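Local atomic coordinates of AcrH (Aeromonas hydrophila, PDB entry 3WXX), a protein that probably acts as a type III secretion chaperone that holds the translocator AopB in a complex before the translocon is assembled. Residues Q28-G33 / E59-L64; D43-I48 / G67-A72. The protein carries 1 engineered substitution. One frame throughout, in Å; residues are numbered along the deposited sequence.

Interaction 1. Residues Q28-G33 / E59-L64; sequences QLYTLG and EARFFL
Tyr30 of helix 23-38 lays its phenol ring against two neighbouring side chains of helix 60-72, Arg61 and Phe62. The setting is an all-helical solenoid of the tetratricopeptide kind, as in other chaperones of type III translocators, and here Tyr30 and Arg61 also touch the chain of AopB. Arg61 comes over one face of the ring. Its CZ stands 4.5 Å from the centroid of the Tyr30 ring and 11° off the ring normal, a cation-pi contact, with NH1 of Arg61 lying above the rim of the ring, 3.3 Å from CD2 of Tyr30. Ring and guanidinium are tilted by 51°, so they do not stack flat. Phe62 adds an apolar neighbour at CD1 of Tyr30, its CE1 3.9 Å away. An aromatic residue suits this place because it can serve a cation and a hydrocarbon ring at once. Tyr30 gets there with CG anti to the backbone N (chi1 175°), while its hydroxyl is hydrogen-bonded to the carbonyl O of Pro7 in the chain of AopB.

Behind this first shell, two acids hold the arginine. Glu27 forms a salt bridge with NH2 of Arg61, and Glu59, at the N-cap position of helix 60-72, bridges to NE. These charges probably stabilise a cation placed beside aromatic rings and fix its rotation. CE1 of Phe62 also lies 3.8 Å above the guanidinium plane, near the rim. The NE bond is almost straight: NE of Arg61 reaches OE1 of Glu59 at 2.8 Å, with the acceptor lying in the guanidinium plane.

Interaction 2. Residues D43-I48 / G67-A72; sequences DEAHKI and GACRQA
Cys69 packs its side chain against Ala45 and His46, where helices 42-55 and 60-72 run side by side as an antiparallel helical hairpin. The local axes approach to 8.6 Å at 151°. With SG anti to its carbonyl carbon and beside the backbone N (chi1 -65°), Cys69 turns the sulfur toward Ala45, whose CB is 3.4 Å from SG of Cys69. Its CB faces the CB of His46 at 3.7 Å, and the CA atoms of these two residues are the nearest pair across the segments. Alanine and cysteine are small enough for this close spot, while His46 meets Cys69 through its CB and carries its ring off to Arg70.

Next to this small-residue patch, His46 and Arg70 meet in a different way. The edge of the imidazole is directed at the flat of the guanidinium, with NE2 of His46 3.4 Å above the guanidinium plane, over its centre, and the two planes 84° apart. NE of Arg70 is equally near NE2 of His46, but its N-H lies in the guanidinium plane and points past the ring nitrogen, so the pair is packing and not a hydrogen bond. A neutral imidazole would probably suit so close a cation.

Whereas these four residues are buried, Asp43 and Lys47 lie exposed on the far side of helix 42-55. NZ of Lys47 binds OD2 of Asp43 at 2.9 Å; its leg to Glu44 is long, and Glu44 has its salt bridge with Arg29 of the chain of AopB. Along helix 60-72, Ala68 rests on Tyr37 of helix 23-38, Arg70 on Leu78 and Ala79 of helix 76-89, and Gln71 on His99 and Cys103 of helix 95-106.

How the interactions relate
From the N terminus, the chain runs through helix 23-38, turns into helix 42-55 and turns again into helix 60-72. Interaction 1 closes a loop of 25 residues, bringing 59-64 back beside 28-33 after the chain has passed through helix 42-55; interaction 2 closes a shorter one of 18, between 43-48 and 67-72. Because the segments alternate along the sequence, the two loops cross instead of nesting. Helix 60-72 serves both, its beginning in interaction 1 and its end in interaction 2. The sites also touch directly: Ile48 packs against Leu29, Leu32 and Gly33. Together they tie helices 23-38, 42-55 and 60-72 to one another.

Interaction 1. Residues Q28-G33 / E59-L64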
ATOM      1  N   GLN A  28      16.549   1.098  11.095  1.00 59.46           N
ATOM      2  CA  GLN A  28      16.807  -0.016  11.998  1.00 65.90           C
ATOM      3  C   GLN A  28      15.698  -1.023  11.862  1.00 57.69           C
ATOM      4  O   GLN A  28      15.943  -2.213  11.661  1.00 56.39           O
ATOM      5  CB  GLN A  28      16.894   0.475  13.434  1.00 76.92           C
ATOM      6  CG  GLN A  28      18.310   0.850  13.848  1.00 88.77           C
ATOM      7  CD  GLN A  28      18.329   1.745  15.082  1.00100.31           C
ATOM      8  OE1 GLN A  28      17.666   1.459  16.085  1.00107.40           O
ATOM      9  NE2 GLN A  28      19.072   2.844  15.005  1.00100.81           N
ATOM     10  N   LEU A  29      14.480  -0.514  11.898  1.00 53.96           N
ATOM     11  CA  LEU A  29      13.310  -1.353  11.740  1.00 53.78           C
ATOM     12  C   LEU A  29      13.240  -2.030  10.360  1.00 50.72           C
ATOM     13  O   LEU A  29      12.775  -3.166  10.265  1.00 52.51           O
ATOM     14  CB  LEU A  29      12.072  -0.517  12.000  1.00 53.91           C
ATOM     15  CG  LEU A  29      10.733  -1.207  12.012  1.00 58.31           C
ATOM     16  CD1 LEU A  29      10.698  -2.340  13.007  1.00 59.00           C
ATOM     17  CD2 LEU A  29       9.691  -0.166  12.373  1.00 64.00           C
ATOM     18  N   TYR A  30      13.697  -1.350   9.304  1.00 49.33           N
ATOM     19  CA  TYR A  30      13.756  -1.980   7.988  1.00 49.00           C
ATOM     20  C   TYR A  30      14.708  -3.150   8.067  1.00 51.66           C
ATOM     21  O   TYR A  30      14.393  -4.242   7.603  1.00 46.49           O
ATOM     22  CB  TYR A  30      14.202  -1.011   6.883  1.00 52.25           C
ATOM     23  CG  TYR A  30      14.384  -1.680   5.530  1.00 54.00           C
ATOM     24  CD1 TYR A  30      13.282  -2.086   4.774  1.00 55.98           C
ATOM     25  CD2 TYR A  30      15.639  -1.944   5.020  1.00 48.60           C
ATOM     26  CE1 TYR A  30      13.440  -2.725   3.559  1.00 50.89           C
ATOM     27  CE2 TYR A  30      15.804  -2.601   3.806  1.00 47.08           C
ATOM     28  CZ  TYR A  30      14.702  -2.978   3.078  1.00 48.43           C
ATOM     29  OH  TYR A  30      14.862  -3.612   1.861  1.00 50.78           O
ATOM     30  N   THR A  31      15.874  -2.930   8.678  1.00 59.19           N
ATOM     31  CA  THR A  31      16.894  -3.984   8.819  1.00 55.44           C
ATOM     32  C   THR A  31      16.320  -5.217   9.528  1.00 52.70           C
ATOM     33  O   THR A  31      16.431  -6.354   9.031  1.00 51.08           O
ATOM     34  CB  THR A  31      18.113  -3.501   9.600  1.00 58.19           C
ATOM     35  OG1 THR A  31      18.601  -2.297   9.033  1.00 55.74           O
ATOM     36  CG2 THR A  31      19.229  -4.512   9.536  1.00 64.42           C
ATOM     37  N   LEU A  32      15.641  -4.986  10.634  1.00 46.82           N
ATOM     38  CA  LEU A  32      15.000  -6.084  11.337  1.00 45.88           C
ATOM     39  C   LEU A  32      14.062  -6.853  10.414  1.00 49.30           C
ATOM     40  O   LEU A  32      14.163  -8.081  10.300  1.00 45.99           O
ATOM     41  CB  LEU A  32      14.231  -5.569  12.548  1.00 47.05           C
ATOM     42  CG  LEU A  32      13.517  -6.642  13.395  1.00 51.99           C
ATOM     43  CD1 LEU A  32      14.484  -7.718  13.870  1.00 45.29           C
ATOM     44  CD2 LEU A  32      12.803  -5.988  14.577  1.00 55.22           C
ATOM     45  N   GLY A  33      13.170  -6.127   9.734  1.00 51.25           N
ATOM     46  CA  GLY A  33      12.249  -6.744   8.776  1.00 50.53           C
ATOM     47  C   GLY A  33      12.959  -7.486   7.645  1.00 52.28           C
ATOM     48  O   GLY A  33      12.599  -8.650   7.313  1.00 43.53           O
ATOM     49  N   GLU A  59       7.245   5.070   0.987  1.00 54.09           N
ATOM     50  CA  GLU A  59       8.413   4.202   0.665  1.00 52.00           C
ATOM     51  C   GLU A  59       8.049   2.931  -0.081  1.00 48.80           C
ATOM     52  O   GLU A  59       7.572   1.971   0.536  1.00 46.76           O
ATOM     53  CB  GLU A  59       9.109   3.693   1.928  1.00 56.30           C
ATOM     54  CG  GLU A  59      10.180   4.571   2.494  1.00 61.50           C
ATOM     55  CD  GLU A  59      11.298   4.834   1.543  1.00 55.42           C
ATOM     56  OE1 GLU A  59      12.189   3.994   1.457  1.00 55.57           O
ATOM     57  OE2 GLU A  59      11.294   5.899   0.908  1.00 69.87           O
ATOM     58  N   ALA A  60       8.315   2.886  -1.380  1.00 45.91           N
ATOM     59  CA  ALA A  60       8.079   1.677  -2.146  1.00 44.72           C
ATOM     60  C   ALA A  60       8.696   0.458  -1.530  1.00 45.37           C
ATOM     61  O   ALA A  60       8.116  -0.620  -1.605  1.00 49.97           O
ATOM     62  CB  ALA A  60       8.600   1.838  -3.553  1.00 50.12           C
ATOM     63  N   ARG A  61       9.886   0.568  -0.952  1.00 46.83           N
ATOM     64  CA  ARG A  61      10.572  -0.666  -0.511  1.00 44.82           C
ATOM     65  C   ARG A  61       9.907  -1.298   0.709  1.00 39.48           C
ATOM     66  O   ARG A  61       9.876  -2.522   0.820  1.00 39.76           O
ATOM     67  CB  ARG A  61      12.056  -0.448  -0.314  1.00 46.06           C
ATOM     68  CG  ARG A  61      12.433   0.169   0.997  1.00 49.91           C
ATOM     69  CD  ARG A  61      13.851   0.705   0.988  1.00 51.96           C
ATOM     70  NE  ARG A  61      13.910   1.841   1.911  1.00 57.78           N
ATOM     71  CZ  ARG A  61      14.645   1.931   3.014  1.00 54.83           C
ATOM     72  NH1 ARG A  61      15.482   0.964   3.367  1.00 66.93           N
ATOM     73  NH2 ARG A  61      14.545   3.020   3.759  1.00 51.64           N
ATOM     74  N   PHE A  62       9.288  -0.499   1.563  1.00 36.03           N
ATOM     75  CA  PHE A  62       8.405  -1.090   2.615  1.00 39.28           C
ATOM     76  C   PHE A  62       7.249  -1.868   1.972  1.00 39.80           C
ATOM     77  O   PHE A  62       6.868  -2.923   2.455  1.00 43.92           O
ATOM     78  CB  PHE A  62       7.848  -0.025   3.572  1.00 39.03           C
ATOM     79  CG  PHE A  62       8.914   0.816   4.253  1.00 39.45           C
ATOM     80  CD1 PHE A  62      10.261   0.485   4.168  1.00 42.05           C
ATOM     81  CD2 PHE A  62       8.560   1.932   4.982  1.00 39.78           C
ATOM     82  CE1 PHE A  62      11.220   1.246   4.811  1.00 45.25           C
ATOM     83  CE2 PHE A  62       9.526   2.714   5.619  1.00 45.07           C
ATOM     84  CZ  PHE A  62      10.856   2.365   5.542  1.00 45.12           C
ATOM     85  N   PHE A  63       6.717  -1.368   0.856  1.00 39.79           N
ATOM     86  CA  PHE A  63       5.696  -2.105   0.110  1.00 38.38           C
ATOM     87  C   PHE A  63       6.238  -3.282  -0.640  1.00 38.12           C
ATOM     88  O   PHE A  63       5.579  -4.287  -0.762  1.00 37.56           O
ATOM     89  CB  PHE A  63       4.883  -1.149  -0.765  1.00 35.08           C
ATOM     90  CG  PHE A  63       4.080  -0.202   0.072  1.00 34.28           C
ATOM     91  CD1 PHE A  63       2.827  -0.618   0.623  1.00 33.49           C
ATOM     92  CD2 PHE A  63       4.601   1.001   0.460  1.00 28.65           C
ATOM     93  CE1 PHE A  63       2.109   0.216   1.464  1.00 29.45           C
ATOM     94  CE2 PHE A  63       3.865   1.848   1.296  1.00 32.22           C
ATOM     95  CZ  PHE A  63       2.614   1.459   1.789  1.00 28.43           C
ATOM     96  N   LEU A  64       7.471  -3.188  -1.087  1.00 41.00           N
ATOM     97  CA  LEU A  64       8.105  -4.353  -1.667  1.00 43.00           C
ATOM     98  C   LEU A  64       8.229  -5.447  -0.588  1.00 43.38           C
ATOM     99  O   LEU A  64       7.877  -6.607  -0.809  1.00 41.53           O
ATOM    100  CB  LEU A  64       9.482  -3.979  -2.242  1.00 39.69           C
ATOM    101  CG  LEU A  64      10.192  -5.148  -2.908  1.00 38.72           C
ATOM    102  CD1 LEU A  64       9.448  -5.614  -4.141  1.00 40.93           C
ATOM    103  CD2 LEU A  64      11.580  -4.725  -3.289  1.00 40.83           C
TER

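Interaction 2. Residues D43-I48 / G67-A72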
ATOM      1  N   ASP A  43       5.997 -14.443   8.646  1.00 62.61           N
ATOM      2  CA  ASP A  43       4.871 -13.893   9.365  1.00 65.89           C
ATOM      3  C   ASP A  43       5.300 -12.707  10.242  1.00 59.88           C
ATOM      4  O   ASP A  43       4.636 -11.679  10.279  1.00 52.84           O
ATOM      5  CB  ASP A  43       4.243 -14.986  10.217  1.00 73.82           C
ATOM      6  CG  ASP A  43       2.852 -14.685  10.563  1.00 78.76           C
ATOM      7  OD1 ASP A  43       1.982 -14.941   9.696  1.00 91.95           O
ATOM      8  OD2 ASP A  43       2.657 -14.150  11.681  1.00 71.60           O
ATOM      9  N   GLU A  44       6.441 -12.856  10.905  1.00 62.20           N
ATOM     10  CA  GLU A  44       6.981 -11.813  11.747  1.00 60.43           C
ATOM     11  C   GLU A  44       7.493 -10.656  10.884  1.00 54.86           C
ATOM     12  O   GLU A  44       7.321  -9.486  11.239  1.00 56.51           O
ATOM     13  CB  GLU A  44       8.095 -12.404  12.631  1.00 69.31           C
ATOM     14  CG  GLU A  44       8.797 -11.432  13.592  1.00 74.82           C
ATOM     15  CD  GLU A  44       7.901 -10.883  14.697  1.00 76.84           C
ATOM     16  OE1 GLU A  44       6.765 -11.407  14.913  1.00 88.16           O
ATOM     17  OE2 GLU A  44       8.343  -9.905  15.342  1.00 71.81           O
ATOM     18  N   ALA A  45       8.136 -10.984   9.765  1.00 54.01           N
ATOM     19  CA  ALA A  45       8.593  -9.959   8.814  1.00 53.47           C
ATOM     20  C   ALA A  45       7.385  -9.172   8.272  1.00 49.72           C
ATOM     21  O   ALA A  45       7.429  -7.938   8.212  1.00 39.53           O
ATOM     22  CB  ALA A  45       9.386 -10.570   7.680  1.00 52.24           C
ATOM     23  N   HIS A  46       6.315  -9.884   7.918  1.00 43.27           N
ATOM     24  CA  HIS A  46       5.088  -9.218   7.508  1.00 44.20           C
ATOM     25  C   HIS A  46       4.639  -8.163   8.512  1.00 44.35           C
ATOM     26  O   HIS A  46       4.344  -7.049   8.131  1.00 55.39           O
ATOM     27  CB  HIS A  46       3.981 -10.217   7.246  1.00 42.56           C
ATOM     28  CG  HIS A  46       2.749  -9.599   6.676  1.00 47.23           C
ATOM     29  ND1 HIS A  46       1.600  -9.442   7.408  1.00 51.73           N
ATOM     30  CD2 HIS A  46       2.496  -9.062   5.465  1.00 51.99           C
ATOM     31  CE1 HIS A  46       0.690  -8.844   6.670  1.00 52.41           C
ATOM     32  NE2 HIS A  46       1.202  -8.617   5.479  1.00 49.88           N
ATOM     33  N   LYS A  47       4.607  -8.498   9.794  1.00 49.88           N
ATOM     34  CA  LYS A  47       4.177  -7.546  10.821  1.00 46.95           C
ATOM     35  C   LYS A  47       5.066  -6.321  10.868  1.00 46.48           C
ATOM     36  O   LYS A  47       4.579  -5.203  11.103  1.00 47.33           O
ATOM     37  CB  LYS A  47       4.143  -8.202  12.204  1.00 56.51           C
ATOM     38  CG  LYS A  47       2.950  -9.135  12.420  1.00 64.89           C
ATOM     39  CD  LYS A  47       3.168 -10.100  13.582  1.00 68.40           C
ATOM     40  CE  LYS A  47       2.377 -11.394  13.404  1.00 73.39           C
ATOM     41  NZ  LYS A  47       3.089 -12.549  14.021  1.00 79.86           N
ATOM     42  N   ILE A  48       6.365  -6.523  10.675  1.00 45.54           N
ATOM     43  CA  ILE A  48       7.316  -5.410  10.663  1.00 47.52           C
ATOM     44  C   ILE A  48       7.061  -4.504   9.471  1.00 44.67           C
ATOM     45  O   ILE A  48       6.853  -3.289   9.623  1.00 45.60           O
ATOM     46  CB  ILE A  48       8.776  -5.907  10.694  1.00 49.97           C
ATOM     47  CG1 ILE A  48       9.067  -6.542  12.050  1.00 54.25           C
ATOM     48  CG2 ILE A  48       9.778  -4.772  10.483  1.00 50.75           C
ATOM     49  CD1 ILE A  48      10.250  -7.471  12.024  1.00 58.17           C
ATOM     50  N   GLY A  67       5.043  -7.001   0.398  1.00 40.03           N
ATOM     51  CA  GLY A  67       4.551  -7.895  -0.660  1.00 42.05           C
ATOM     52  C   GLY A  67       5.291  -9.191  -0.723  1.00 39.07           C
ATOM     53  O   GLY A  67       4.692 -10.227  -0.946  1.00 37.92           O
ATOM     54  N   ALA A  68       6.600  -9.124  -0.507  1.00 39.21           N
ATOM     55  CA  ALA A  68       7.403 -10.314  -0.487  1.00 39.34           C
ATOM     56  C   ALA A  68       7.002 -11.226   0.684  1.00 44.95           C
ATOM     57  O   ALA A  68       6.938 -12.423   0.506  1.00 50.91           O
ATOM     58  CB  ALA A  68       8.859  -9.945  -0.404  1.00 40.55           C
ATOM     59  N   CYS A  69       6.763 -10.680   1.875  1.00 46.95           N
ATOM     60  CA  CYS A  69       6.283 -11.510   2.982  1.00 51.07           C
ATOM     61  C   CYS A  69       4.976 -12.207   2.640  1.00 51.99           C
ATOM     62  O   CYS A  69       4.811 -13.391   2.884  1.00 53.06           O
ATOM     63  CB  CYS A  69       6.077 -10.676   4.245  1.00 50.25           C
ATOM     64  SG  CYS A  69       7.621 -10.010   4.884  1.00 50.38           S
ATOM     65  N   ARG A  70       4.048 -11.460   2.066  1.00 53.40           N
ATOM     66  CA  ARG A  70       2.741 -11.996   1.732  1.00 51.22           C
ATOM     67  C   ARG A  70       2.842 -13.127   0.711  1.00 50.82           C
ATOM     68  O   ARG A  70       2.201 -14.156   0.855  1.00 61.16           O
ATOM     69  CB  ARG A  70       1.847 -10.884   1.178  1.00 55.91           C
ATOM     70  CG  ARG A  70       0.826 -10.310   2.124  1.00 55.56           C
ATOM     71  CD  ARG A  70       0.629  -8.934   1.558  1.00 56.30           C
ATOM     72  NE  ARG A  70       0.352  -7.727   2.300  1.00 59.85           N
ATOM     73  CZ  ARG A  70      -0.787  -7.428   2.859  1.00 49.54           C
ATOM     74  NH1 ARG A  70      -1.693  -8.345   2.971  1.00 68.89           N
ATOM     75  NH2 ARG A  70      -0.961  -6.276   3.430  1.00 45.51           N
ATOM     76  N   GLN A  71       3.673 -12.950  -0.305  1.00 46.28           N
ATOM     77  CA  GLN A  71       3.850 -13.962  -1.334  1.00 44.15           C
ATOM     78  C   GLN A  71       4.428 -15.234  -0.709  1.00 47.04           C
ATOM     79  O   GLN A  71       3.886 -16.324  -0.875  1.00 60.87           O
ATOM     80  CB  GLN A  71       4.782 -13.429  -2.425  1.00 48.73           C
ATOM     81  CG  GLN A  71       4.940 -14.280  -3.688  1.00 45.67           C
ATOM     82  CD  GLN A  71       5.741 -13.566  -4.783  1.00 51.80           C
ATOM     83  OE1 GLN A  71       6.032 -12.360  -4.707  1.00 52.73           O
ATOM     84  NE2 GLN A  71       6.072 -14.300  -5.822  1.00 54.78           N
ATOM     85  N   ALA A  72       5.501 -15.110   0.053  1.00 40.43           N
ATOM     86  CA  ALA A  72       6.049 -16.264   0.742  1.00 46.51           C
ATOM     87  C   ALA A  72       5.024 -17.014   1.592  1.00 47.62           C
ATOM     88  O   ALA A  72       5.069 -18.227   1.622  1.00 55.60           O
ATOM     89  CB  ALA A  72       7.215 -15.860   1.634  1.00 51.76           C
TER